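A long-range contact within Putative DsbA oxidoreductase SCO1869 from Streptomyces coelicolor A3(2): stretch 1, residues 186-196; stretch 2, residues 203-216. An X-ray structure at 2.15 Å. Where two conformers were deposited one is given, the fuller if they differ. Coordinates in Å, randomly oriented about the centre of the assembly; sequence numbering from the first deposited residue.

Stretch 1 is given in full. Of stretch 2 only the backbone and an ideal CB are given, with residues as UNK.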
# COMPACT_ATOMS: atom_id res chain seq x y z
N PHE A 186 1.97 -15.78 7.52
CA PHE A 186 2.93 -15.03 8.32
C PHE A 186 2.38 -13.62 8.36
O PHE A 186 2.10 -13.04 7.30
CB PHE A 186 4.35 -15.12 7.69
CG PHE A 186 5.41 -14.25 8.37
CD1 PHE A 186 5.86 -14.55 9.67
CD2 PHE A 186 5.99 -13.17 7.69
CE1 PHE A 186 6.84 -13.76 10.28
CE2 PHE A 186 7.01 -12.40 8.27
CZ PHE A 186 7.41 -12.67 9.58
N PHE A 187 2.14 -13.14 9.58
CA PHE A 187 1.48 -11.90 9.86
C PHE A 187 2.46 -10.99 10.55
O PHE A 187 3.13 -11.37 11.53
CB PHE A 187 0.32 -12.10 10.84
CG PHE A 187 -0.73 -13.04 10.36
CD1 PHE A 187 -1.94 -12.54 9.85
CD2 PHE A 187 -0.53 -14.42 10.47
CE1 PHE A 187 -2.95 -13.41 9.41
CE2 PHE A 187 -1.52 -15.31 10.02
CZ PHE A 187 -2.72 -14.81 9.46
N VAL A 188 2.55 -9.78 10.03
CA VAL A 188 3.47 -8.82 10.59
C VAL A 188 2.63 -7.63 11.00
O VAL A 188 1.98 -7.00 10.16
CB VAL A 188 4.61 -8.49 9.61
CG1 VAL A 188 5.50 -7.35 10.17
CG2 VAL A 188 5.45 -9.77 9.35
N LEU A 189 2.64 -7.37 12.30
CA LEU A 189 1.76 -6.37 12.88
C LEU A 189 2.62 -5.18 13.18
O LEU A 189 3.50 -5.26 14.04
CB LEU A 189 1.07 -6.90 14.14
CG LEU A 189 0.09 -8.04 13.87
CD1 LEU A 189 0.80 -9.40 13.89
CD2 LEU A 189 -1.05 -8.04 14.85
N ASP A 190 2.41 -4.11 12.43
CA ASP A 190 3.12 -2.86 12.67
C ASP A 190 4.65 -2.95 12.49
O ASP A 190 5.38 -2.21 13.15
CB ASP A 190 2.84 -2.35 14.08
CG ASP A 190 3.08 -0.85 14.21
OD1 ASP A 190 2.94 -0.13 13.17
OD2 ASP A 190 3.41 -0.40 15.33
N ARG A 191 5.14 -3.84 11.63
CA ARG A 191 6.58 -4.11 11.57
C ARG A 191 7.27 -4.28 12.96
O ARG A 191 8.47 -4.06 13.08
CB ARG A 191 7.31 -3.05 10.72
CG ARG A 191 7.04 -3.12 9.20
CD ARG A 191 7.82 -4.27 8.55
NE ARG A 191 7.32 -4.60 7.22
CZ ARG A 191 7.80 -4.11 6.08
NH1 ARG A 191 8.82 -3.25 6.11
NH2 ARG A 191 7.27 -4.45 4.90
N ALA A 192 6.52 -4.71 14.00
CA ALA A 192 7.09 -4.95 15.35
C ALA A 192 6.92 -6.38 15.80
O ALA A 192 7.78 -6.94 16.51
CB ALA A 192 6.46 -4.02 16.40
N TYR A 193 5.80 -6.98 15.41
CA TYR A 193 5.49 -8.32 15.85
C TYR A 193 5.22 -9.27 14.67
O TYR A 193 4.43 -8.95 13.78
CB TYR A 193 4.27 -8.28 16.77
CG TYR A 193 4.61 -7.85 18.18
CD1 TYR A 193 4.95 -8.81 19.14
CD2 TYR A 193 4.62 -6.50 18.55
CE1 TYR A 193 5.27 -8.44 20.45
CE2 TYR A 193 4.93 -6.12 19.87
CZ TYR A 193 5.26 -7.11 20.80
OH TYR A 193 5.59 -6.78 22.10
N GLY A 194 5.87 -10.43 14.67
CA GLY A 194 5.59 -11.47 13.68
C GLY A 194 4.72 -12.57 14.25
O GLY A 194 5.03 -13.14 15.26
N VAL A 195 3.62 -12.88 13.59
CA VAL A 195 2.84 -14.04 13.99
C VAL A 195 2.79 -15.08 12.88
O VAL A 195 2.47 -14.78 11.73
CB VAL A 195 1.42 -13.62 14.44
CG1 VAL A 195 0.56 -14.84 14.68
CG2 VAL A 195 1.54 -12.75 15.70
N SER A 196 3.11 -16.32 13.25
CA SER A 196 3.22 -17.37 12.27
C SER A 196 2.20 -18.48 12.48
O SER A 196 1.91 -18.88 13.61
CB SER A 196 4.64 -17.94 12.31
OG SER A 196 4.63 -19.25 11.80
N UNK A 203 -5.08 -15.61 20.07
CA UNK A 203 -3.73 -15.15 19.90
C UNK A 203 -3.75 -13.91 18.99
O UNK A 203 -3.20 -12.87 19.38
CB UNK A 203 -2.85 -16.26 19.32
N UNK A 204 -4.43 -14.00 17.84
CA UNK A 204 -4.51 -12.85 16.92
C UNK A 204 -5.00 -11.58 17.64
O UNK A 204 -4.40 -10.51 17.54
CB UNK A 204 -5.44 -13.18 15.75
N UNK A 205 -6.08 -11.73 18.41
CA UNK A 205 -6.60 -10.65 19.22
C UNK A 205 -5.51 -10.06 20.12
O UNK A 205 -5.28 -8.84 20.11
CB UNK A 205 -7.78 -11.14 20.06
N UNK A 206 -4.86 -10.94 20.89
CA UNK A 206 -3.71 -10.63 21.74
C UNK A 206 -2.62 -9.86 20.99
O UNK A 206 -2.16 -8.81 21.45
CB UNK A 206 -3.12 -11.92 22.31
N UNK A 207 -2.22 -10.41 19.84
CA UNK A 207 -1.19 -9.83 18.97
C UNK A 207 -1.59 -8.42 18.51
O UNK A 207 -0.80 -7.49 18.64
CB UNK A 207 -0.95 -10.73 17.76
N UNK A 208 -2.79 -8.26 17.99
CA UNK A 208 -3.31 -6.93 17.66
C UNK A 208 -3.18 -5.96 18.84
O UNK A 208 -2.71 -4.84 18.68
CB UNK A 208 -4.77 -7.03 17.23
N UNK A 209 -3.55 -6.42 20.03
CA UNK A 209 -3.66 -5.54 21.20
C UNK A 209 -2.32 -5.10 21.70
O UNK A 209 -2.13 -3.93 22.04
CB UNK A 209 -4.42 -6.24 22.33
N UNK A 210 -1.40 -6.04 21.73
CA UNK A 210 -0.04 -5.81 22.14
C UNK A 210 0.64 -4.88 21.15
O UNK A 210 1.27 -3.90 21.53
CB UNK A 210 0.72 -7.13 22.26
N UNK A 211 0.48 -5.19 19.87
CA UNK A 211 1.08 -4.42 18.77
C UNK A 211 0.56 -3.01 18.83
O UNK A 211 1.35 -2.06 18.85
CB UNK A 211 0.78 -5.05 17.41
N UNK A 212 -0.77 -2.87 18.90
CA UNK A 212 -1.38 -1.55 19.07
C UNK A 212 -0.87 -0.88 20.34
O UNK A 212 -0.42 0.26 20.32
CB UNK A 212 -2.91 -1.66 19.11
N UNK A 213 -0.92 -1.61 21.45
CA UNK A 213 -0.66 -1.01 22.74
C UNK A 213 0.74 -0.43 22.83
O UNK A 213 0.96 0.58 23.48
CB UNK A 213 -0.87 -2.04 23.85
N UNK A 214 1.68 -1.07 22.16
CA UNK A 214 3.08 -0.75 22.33
C UNK A 214 3.72 0.20 21.32
O UNK A 214 4.91 0.45 21.39
CB UNK A 214 3.87 -2.06 22.32
N UNK A 215 2.94 0.72 20.36
CA UNK A 215 3.47 1.74 19.47
C UNK A 215 3.75 2.98 20.29
O UNK A 215 2.85 3.54 20.91
CB UNK A 215 2.50 2.04 18.32
N UNK A 216 5.01 3.43 20.30
CA UNK A 216 5.34 4.69 20.99
C UNK A 216 5.13 5.81 20.01
O UNK A 216 5.17 5.57 18.80
CB UNK A 216 6.77 4.70 21.53

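Stretch 1 is a hairpin: strands 186-189 and 193-196 joined by a tight turn. Phe187, Leu189, Tyr193 and Val195 point toward stretch 2, whose helix runs nearly antiparallel to the second strand.

Position 203 points toward the hairpin, but nothing lies within 5.5 Å of its ideal CB. Many side chains would suit; it is Val203, with no close contact.

At 204 the CB points sideways. Nothing of stretch 1 lies within 5.5 Å of its ideal CB, but Phe187 and Val195 are near enough for a long apolar side chain. It is Phe204, chi1 m. Its edge meets the face of Phe187, with Phe204 CZ 3.5 Å from Phe187 CE2 and the ring planes at 59°. Phe204 CE1 also lies 3.7 Å from Val195 CG1.

Position 205 is out of reach and 206 points sideways. Polar residues would suit; they are Thr205 and Gln206.

Position 207 faces the hairpin directly. Its ideal CB is already 3.8 Å from Val195 CG2 and 4.0 Å from Leu189 CD2, so a small apolar residue fits. It is Ala207, whose methyl packs against both.

The CB of 208 points away, yet Leu189 CD2 is 4.5 Å from it. A flexible apolar chain could reach back. It is Leu208, and its CD2 comes 3.7 Å from Leu189 CD2.

Position 209 points away and could be polar. It is Thr209, whose OG1 donates a hydrogen bond to Thr205 O.

Position 210 points toward the Tyr193 ring, its ideal CB 4.8 Å from Tyr193 CZ. A medium or long chain, apolar or polar, could suit. It is Gln210, with NE2 3.0 Å from Tyr193 OH.

At 211 the CA is 6.2 Å from Leu189 CA. The ideal CB is 3.8 Å from Leu189 CB and 4.3 Å from Tyr193 CD2, which favours a small residue. It is Ala211, packed against both.

Position 212 points away and allows many types; it is Trp212. At 213 an ideal CB would clash with the backbone O of 209 at 2.9 Å, which favours glycine. It is Gly213.

Position 214 points toward Tyr193, whose hydroxyl could donate to or accept from a polar chain. It is Glu214: Tyr193 OH donates a short 2.5 Å hydrogen bond to Glu214 OE1, at the ring edge.

Position 215 points sideways, its ideal CB 4.0 Å from Asp190 OD2. A basic or polar chain seems apt. It is Arg215. Its CG lies 3.3 Å from Asp190 OD2, but its NE donates a hydrogen bond to Trp212 O (3.1 Å), and the guanidinium makes no salt bridge to Asp190.

Position 216 is out of reach; it is Thr216.

Stretch 2 203-216: VFTQALTQAWGERT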
# COMPACT_ATOMS: atom_id res chain seq x y z
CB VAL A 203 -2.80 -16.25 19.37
CG1 VAL A 203 -1.39 -15.76 19.33
CG2 VAL A 203 -2.89 -17.48 20.28
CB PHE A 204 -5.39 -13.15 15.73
CG PHE A 204 -4.74 -14.02 14.72
CD1 PHE A 204 -3.44 -13.75 14.28
CD2 PHE A 204 -5.40 -15.12 14.22
CE1 PHE A 204 -2.83 -14.56 13.32
CE2 PHE A 204 -4.79 -15.95 13.28
CZ PHE A 204 -3.52 -15.66 12.82
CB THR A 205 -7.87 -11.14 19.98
OG1 THR A 205 -8.99 -10.96 19.10
CG2 THR A 205 -8.11 -10.38 21.28
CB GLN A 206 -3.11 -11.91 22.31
CG GLN A 206 -1.62 -11.82 22.62
CD GLN A 206 -1.30 -10.75 23.66
OE1 GLN A 206 -2.14 -10.40 24.49
NE2 GLN A 206 -0.07 -10.23 23.62
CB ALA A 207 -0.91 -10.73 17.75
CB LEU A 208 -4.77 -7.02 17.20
CG LEU A 208 -4.97 -7.66 15.82
CD1 LEU A 208 -6.41 -8.13 15.51
CD2 LEU A 208 -4.47 -6.71 14.76
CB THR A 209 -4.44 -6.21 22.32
OG1 THR A 209 -5.80 -6.31 21.90
CG2 THR A 209 -4.38 -5.39 23.62
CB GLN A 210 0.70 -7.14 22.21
CG GLN A 210 1.84 -7.16 23.18
CD GLN A 210 2.51 -8.51 23.22
OE1 GLN A 210 1.92 -9.52 22.85
NE2 GLN A 210 3.75 -8.53 23.68
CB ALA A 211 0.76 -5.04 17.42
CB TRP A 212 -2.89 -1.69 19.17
CG TRP A 212 -3.60 -0.39 19.15
CD1 TRP A 212 -3.97 0.37 20.24
CD2 TRP A 212 -4.06 0.32 17.99
NE1 TRP A 212 -4.63 1.51 19.82
CE2 TRP A 212 -4.70 1.50 18.44
CE3 TRP A 212 -4.00 0.06 16.61
CZ2 TRP A 212 -5.27 2.43 17.56
CZ3 TRP A 212 -4.57 0.99 15.73
CH2 TRP A 212 -5.19 2.16 16.21
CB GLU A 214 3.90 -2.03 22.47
CG GLU A 214 3.59 -2.77 23.78
CD GLU A 214 3.79 -4.27 23.68
OE1 GLU A 214 4.19 -4.74 22.58
OE2 GLU A 214 3.56 -4.99 24.70
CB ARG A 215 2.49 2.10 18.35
CG ARG A 215 1.67 0.94 17.81
CD ARG A 215 0.45 1.45 17.09
NE ARG A 215 -0.35 2.30 17.96
CZ ARG A 215 -1.01 3.39 17.55
NH1 ARG A 215 -0.93 3.77 16.28
NH2 ARG A 215 -1.71 4.11 18.42
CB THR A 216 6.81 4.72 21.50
OG1 THR A 216 7.70 4.55 20.39
CG2 THR A 216 7.04 3.61 22.54
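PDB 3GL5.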